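PDB 5CDD: structural polyprotein, VP2 from Israeli acute paralysis virus, which probably serves, as the VP2 portion of the structural polyprotein, as a building block of the viral capsid. Local coordinates for residues T2-I15 with T54-F68. Numbering follows the deposited sequence.
Sequences THSIIQFLQRPVLI and TVLKAGGKAQKLANF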
# COMPACT_ATOMS: atom_id res chain seq x y z
N THR C 2 -58.14 -21.47 13.90
CA THR C 2 -56.91 -22.23 14.03
C THR C 2 -56.33 -22.06 15.43
O THR C 2 -55.75 -23.00 15.98
CB THR C 2 -55.86 -21.79 13.00
OG1 THR C 2 -56.37 -22.01 11.68
CG2 THR C 2 -54.58 -22.58 13.17
N HIS C 3 -56.49 -20.88 16.01
CA HIS C 3 -55.96 -20.62 17.34
C HIS C 3 -56.61 -21.52 18.39
O HIS C 3 -55.92 -22.08 19.23
CB HIS C 3 -56.16 -19.15 17.72
CG HIS C 3 -55.64 -18.81 19.09
ND1 HIS C 3 -56.47 -18.63 20.17
CD2 HIS C 3 -54.37 -18.67 19.55
CE1 HIS C 3 -55.73 -18.38 21.25
NE2 HIS C 3 -54.46 -18.41 20.90
N SER C 4 -57.93 -21.64 18.33
CA SER C 4 -58.65 -22.49 19.28
C SER C 4 -58.19 -23.94 19.13
O SER C 4 -58.19 -24.70 20.09
CB SER C 4 -60.16 -22.37 19.06
OG SER C 4 -60.50 -22.72 17.73
N ILE C 5 -57.81 -24.30 17.91
CA ILE C 5 -57.34 -25.66 17.64
C ILE C 5 -55.97 -25.86 18.28
O ILE C 5 -55.71 -26.90 18.89
CB ILE C 5 -57.20 -25.91 16.12
CG1 ILE C 5 -58.58 -25.89 15.46
CG2 ILE C 5 -56.51 -27.24 15.88
CD1 ILE C 5 -58.55 -26.15 13.97
N ILE C 6 -55.10 -24.87 18.12
CA ILE C 6 -53.76 -24.94 18.69
C ILE C 6 -53.84 -24.99 20.21
O ILE C 6 -53.05 -25.67 20.85
CB ILE C 6 -52.91 -23.73 18.24
CG1 ILE C 6 -52.67 -23.81 16.73
CG2 ILE C 6 -51.59 -23.70 18.99
CD1 ILE C 6 -51.86 -22.66 16.17
N GLN C 7 -54.81 -24.28 20.77
CA GLN C 7 -55.00 -24.28 22.22
C GLN C 7 -55.40 -25.67 22.69
O GLN C 7 -54.95 -26.14 23.74
CB GLN C 7 -56.08 -23.28 22.62
CG GLN C 7 -55.62 -21.84 22.65
CD GLN C 7 -54.42 -21.64 23.56
OE1 GLN C 7 -53.28 -21.85 23.15
NE2 GLN C 7 -54.68 -21.25 24.80
N PHE C 8 -56.24 -26.33 21.90
CA PHE C 8 -56.71 -27.68 22.22
C PHE C 8 -55.58 -28.69 22.12
O PHE C 8 -55.56 -29.68 22.86
CB PHE C 8 -57.85 -28.05 21.27
CG PHE C 8 -58.44 -29.42 21.52
CD1 PHE C 8 -57.85 -30.56 20.99
CD2 PHE C 8 -59.59 -29.56 22.29
CE1 PHE C 8 -58.39 -31.82 21.22
CE2 PHE C 8 -60.14 -30.81 22.52
CZ PHE C 8 -59.54 -31.94 21.99
N LEU C 9 -54.64 -28.45 21.22
CA LEU C 9 -53.51 -29.35 21.03
C LEU C 9 -52.51 -29.21 22.17
O LEU C 9 -51.66 -30.08 22.36
CB LEU C 9 -52.82 -29.07 19.70
CG LEU C 9 -53.66 -29.30 18.44
CD1 LEU C 9 -52.84 -28.95 17.21
CD2 LEU C 9 -54.12 -30.75 18.38
N GLN C 10 -52.60 -28.12 22.92
CA GLN C 10 -51.69 -27.89 24.04
C GLN C 10 -52.27 -28.42 25.35
O GLN C 10 -51.66 -28.29 26.40
CB GLN C 10 -51.39 -26.40 24.18
CG GLN C 10 -50.85 -25.77 22.91
CD GLN C 10 -50.32 -24.37 23.15
OE1 GLN C 10 -51.03 -23.51 23.68
NE2 GLN C 10 -49.08 -24.13 22.75
N ARG C 11 -53.46 -29.02 25.27
CA ARG C 11 -54.11 -29.58 26.44
C ARG C 11 -53.47 -30.91 26.82
O ARG C 11 -53.42 -31.83 26.00
CB ARG C 11 -55.60 -29.81 26.17
CG ARG C 11 -56.41 -28.55 25.98
CD ARG C 11 -57.86 -28.92 25.74
NE ARG C 11 -58.72 -27.74 25.66
CZ ARG C 11 -60.04 -27.80 25.48
NH1 ARG C 11 -60.64 -28.98 25.36
NH2 ARG C 11 -60.75 -26.68 25.43
N PRO C 12 -52.96 -31.02 28.05
CA PRO C 12 -52.33 -32.26 28.50
C PRO C 12 -53.34 -33.41 28.50
O PRO C 12 -54.49 -33.21 28.88
CB PRO C 12 -51.86 -31.92 29.92
CG PRO C 12 -51.60 -30.45 29.85
CD PRO C 12 -52.79 -29.96 29.06
N VAL C 13 -52.91 -34.59 28.09
CA VAL C 13 -53.78 -35.75 28.05
C VAL C 13 -53.05 -36.97 28.61
O VAL C 13 -51.87 -37.16 28.33
CB VAL C 13 -54.24 -36.07 26.61
CG1 VAL C 13 -55.03 -34.92 26.07
CG2 VAL C 13 -53.04 -36.31 25.72
N LEU C 14 -53.73 -37.78 29.41
CA LEU C 14 -53.11 -38.97 29.97
C LEU C 14 -52.87 -39.93 28.81
O LEU C 14 -53.80 -40.53 28.28
CB LEU C 14 -54.01 -39.62 31.01
CG LEU C 14 -53.42 -40.83 31.74
CD1 LEU C 14 -52.21 -40.40 32.56
CD2 LEU C 14 -54.48 -41.44 32.64
N ILE C 15 -51.61 -40.06 28.41
CA ILE C 15 -51.24 -40.94 27.31
C ILE C 15 -51.10 -42.38 27.79
O ILE C 15 -51.39 -43.31 27.04
CB ILE C 15 -49.89 -40.51 26.68
CG1 ILE C 15 -50.00 -39.10 26.11
CG2 ILE C 15 -49.49 -41.49 25.59
CD1 ILE C 15 -50.99 -38.97 24.98
N THR C 54 -48.31 -40.57 18.62
CA THR C 54 -48.87 -41.05 19.88
C THR C 54 -49.73 -40.01 20.59
O THR C 54 -50.80 -40.31 21.11
CB THR C 54 -47.76 -41.49 20.86
OG1 THR C 54 -47.09 -42.65 20.34
CG2 THR C 54 -48.34 -41.83 22.22
N VAL C 55 -49.25 -38.77 20.61
CA VAL C 55 -49.98 -37.69 21.27
C VAL C 55 -51.09 -37.16 20.36
O VAL C 55 -52.12 -36.68 20.84
CB VAL C 55 -49.03 -36.54 21.67
CG1 VAL C 55 -48.39 -35.95 20.44
CG2 VAL C 55 -49.79 -35.48 22.45
N LEU C 56 -50.89 -37.24 19.05
CA LEU C 56 -51.92 -36.77 18.13
C LEU C 56 -53.12 -37.72 18.19
O LEU C 56 -54.19 -37.40 17.67
CB LEU C 56 -51.40 -36.67 16.69
CG LEU C 56 -50.33 -35.64 16.32
CD1 LEU C 56 -49.97 -35.81 14.85
CD2 LEU C 56 -50.83 -34.21 16.58
N LYS C 57 -52.96 -38.89 18.80
CA LYS C 57 -54.06 -39.84 18.91
C LYS C 57 -54.86 -39.74 20.21
O LYS C 57 -56.00 -40.21 20.27
CB LYS C 57 -53.58 -41.29 18.70
CG LYS C 57 -53.53 -41.73 17.23
CD LYS C 57 -53.79 -43.24 17.02
CE LYS C 57 -52.56 -44.08 17.28
NZ LYS C 57 -51.50 -43.93 16.24
N ALA C 58 -54.29 -39.14 21.25
CA ALA C 58 -55.01 -39.03 22.51
C ALA C 58 -55.81 -37.73 22.64
O ALA C 58 -55.63 -36.80 21.84
CB ALA C 58 -54.05 -39.14 23.67
N GLY C 59 -56.70 -37.68 23.63
CA GLY C 59 -57.49 -36.48 23.85
C GLY C 59 -58.29 -36.01 22.65
O GLY C 59 -58.83 -34.91 22.66
N GLY C 60 -58.36 -36.84 21.62
CA GLY C 60 -59.09 -36.47 20.43
C GLY C 60 -58.48 -35.28 19.71
O GLY C 60 -59.20 -34.42 19.21
N LYS C 61 -57.16 -35.24 19.64
CA LYS C 61 -56.46 -34.14 18.98
C LYS C 61 -56.47 -34.31 17.46
O LYS C 61 -56.60 -33.34 16.72
CB LYS C 61 -55.02 -34.06 19.49
CG LYS C 61 -54.88 -33.87 20.99
CD LYS C 61 -53.43 -33.62 21.37
CE LYS C 61 -53.23 -33.56 22.87
NZ LYS C 61 -53.91 -32.37 23.47
N ALA C 62 -56.31 -35.55 17.00
CA ALA C 62 -56.29 -35.85 15.57
C ALA C 62 -57.53 -35.33 14.84
O ALA C 62 -57.45 -34.87 13.71
CB ALA C 62 -56.14 -37.35 15.36
N GLN C 63 -58.68 -35.41 15.50
CA GLN C 63 -59.92 -34.94 14.89
C GLN C 63 -60.01 -33.43 14.94
O GLN C 63 -60.87 -32.84 14.29
CB GLN C 63 -61.13 -35.53 15.59
CG GLN C 63 -61.16 -37.04 15.54
CD GLN C 63 -60.48 -37.68 16.73
OE1 GLN C 63 -59.41 -37.24 17.17
NE2 GLN C 63 -61.08 -38.73 17.25
N LYS C 64 -59.13 -32.83 15.71
CA LYS C 64 -59.11 -31.39 15.84
C LYS C 64 -58.42 -30.76 14.63
O LYS C 64 -58.91 -29.79 14.08
CB LYS C 64 -58.38 -30.98 17.12
CG LYS C 64 -58.99 -29.76 17.77
CD LYS C 64 -60.33 -30.12 18.38
CE LYS C 64 -61.11 -28.87 18.77
NZ LYS C 64 -62.51 -29.18 19.18
N LEU C 65 -57.30 -31.33 14.22
CA LEU C 65 -56.58 -30.80 13.08
C LEU C 65 -56.89 -31.54 11.78
O LEU C 65 -56.03 -31.67 10.91
CB LEU C 65 -55.08 -30.81 13.36
CG LEU C 65 -54.55 -32.05 14.09
CD1 LEU C 65 -54.50 -33.23 13.15
CD2 LEU C 65 -53.16 -31.77 14.62
N ALA C 66 -58.11 -32.03 11.67
CA ALA C 66 -58.53 -32.72 10.46
C ALA C 66 -58.63 -31.71 9.33
O ALA C 66 -58.97 -30.54 9.55
CB ALA C 66 -59.87 -33.37 10.68
N ASN C 67 -58.33 -32.15 8.11
CA ASN C 67 -58.38 -31.29 6.94
C ASN C 67 -57.20 -30.33 6.89
O ASN C 67 -57.21 -29.35 6.15
CB ASN C 67 -59.69 -30.52 6.89
CG ASN C 67 -60.88 -31.43 6.66
OD1 ASN C 67 -60.98 -32.10 5.64
ND2 ASN C 67 -61.79 -31.46 7.63
N PHE C 68 -56.18 -30.61 7.70
CA PHE C 68 -54.96 -29.82 7.73
C PHE C 68 -53.85 -30.70 7.18
O PHE C 68 -53.84 -31.91 7.41
CB PHE C 68 -54.63 -29.37 9.15
CG PHE C 68 -55.19 -28.02 9.49
CD1 PHE C 68 -54.76 -26.89 8.81
CD2 PHE C 68 -56.14 -27.88 10.50
CE1 PHE C 68 -55.27 -25.63 9.13
CE2 PHE C 68 -56.66 -26.63 10.82
CZ PHE C 68 -56.22 -25.50 10.14
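Two lysines, K61 and K64, carry the contact in which the N-terminal helix 2-9 and the start of strand 13-18 pack against 54-68, the end of helix 53-57 and the loop leading into strand 68-81 of the jelly-roll capsid fold. K61 extends towards the C-terminal end of helix 2-9: its chain runs extended and then bends at the last torsion (chi4 -66°), turning the ammonium towards carbonyls of the last helical turn (F8, L9) and of R11 just past it. NZ of K61 gives a hydrogen bond of 2.6 Å to O of R11, in the carbonyl plane and on a lone pair, and weak ones to O of F8 and O of L9. The CB end of the same chain is packed by L9, whose CD2 lies 3.6 Å from K61 CB.

K64 takes a different path. Bent at chi2 (71°), it lays its methylenes across one face of the F8 ring, CD of K64 sitting 3.7 Å from the ring centroid in a CH-pi contact, while NZ of K64 makes a cation-pi approach to that face. The ring edge of F8 meets O of G59, in the type I' turn A58-K61.

Toward the N-terminal end of the helix, I5 CD1 touches the edge of the F68 ring, 3.7 Å from CE2 of F68; further along, L9 CD1 meets L65 CD2. Where strand 13-18 begins, V13 and I15 both pack on CB of A58, and I15 CG2 meets CG2 of T54. Strand 179-186 pairs with strand 13-18, while L190 and I188 of strand 188-193 touch I5 and L9.

The ammonium of K61, a buried residue, is probably stabilised by the partial negative charge of three carbonyl oxygens; its bond to R11 is the firm polar link between arm and loop, the other two weak supplements, beside the K64-F8 stack and apolar packing from I5, L9, V13 and I15.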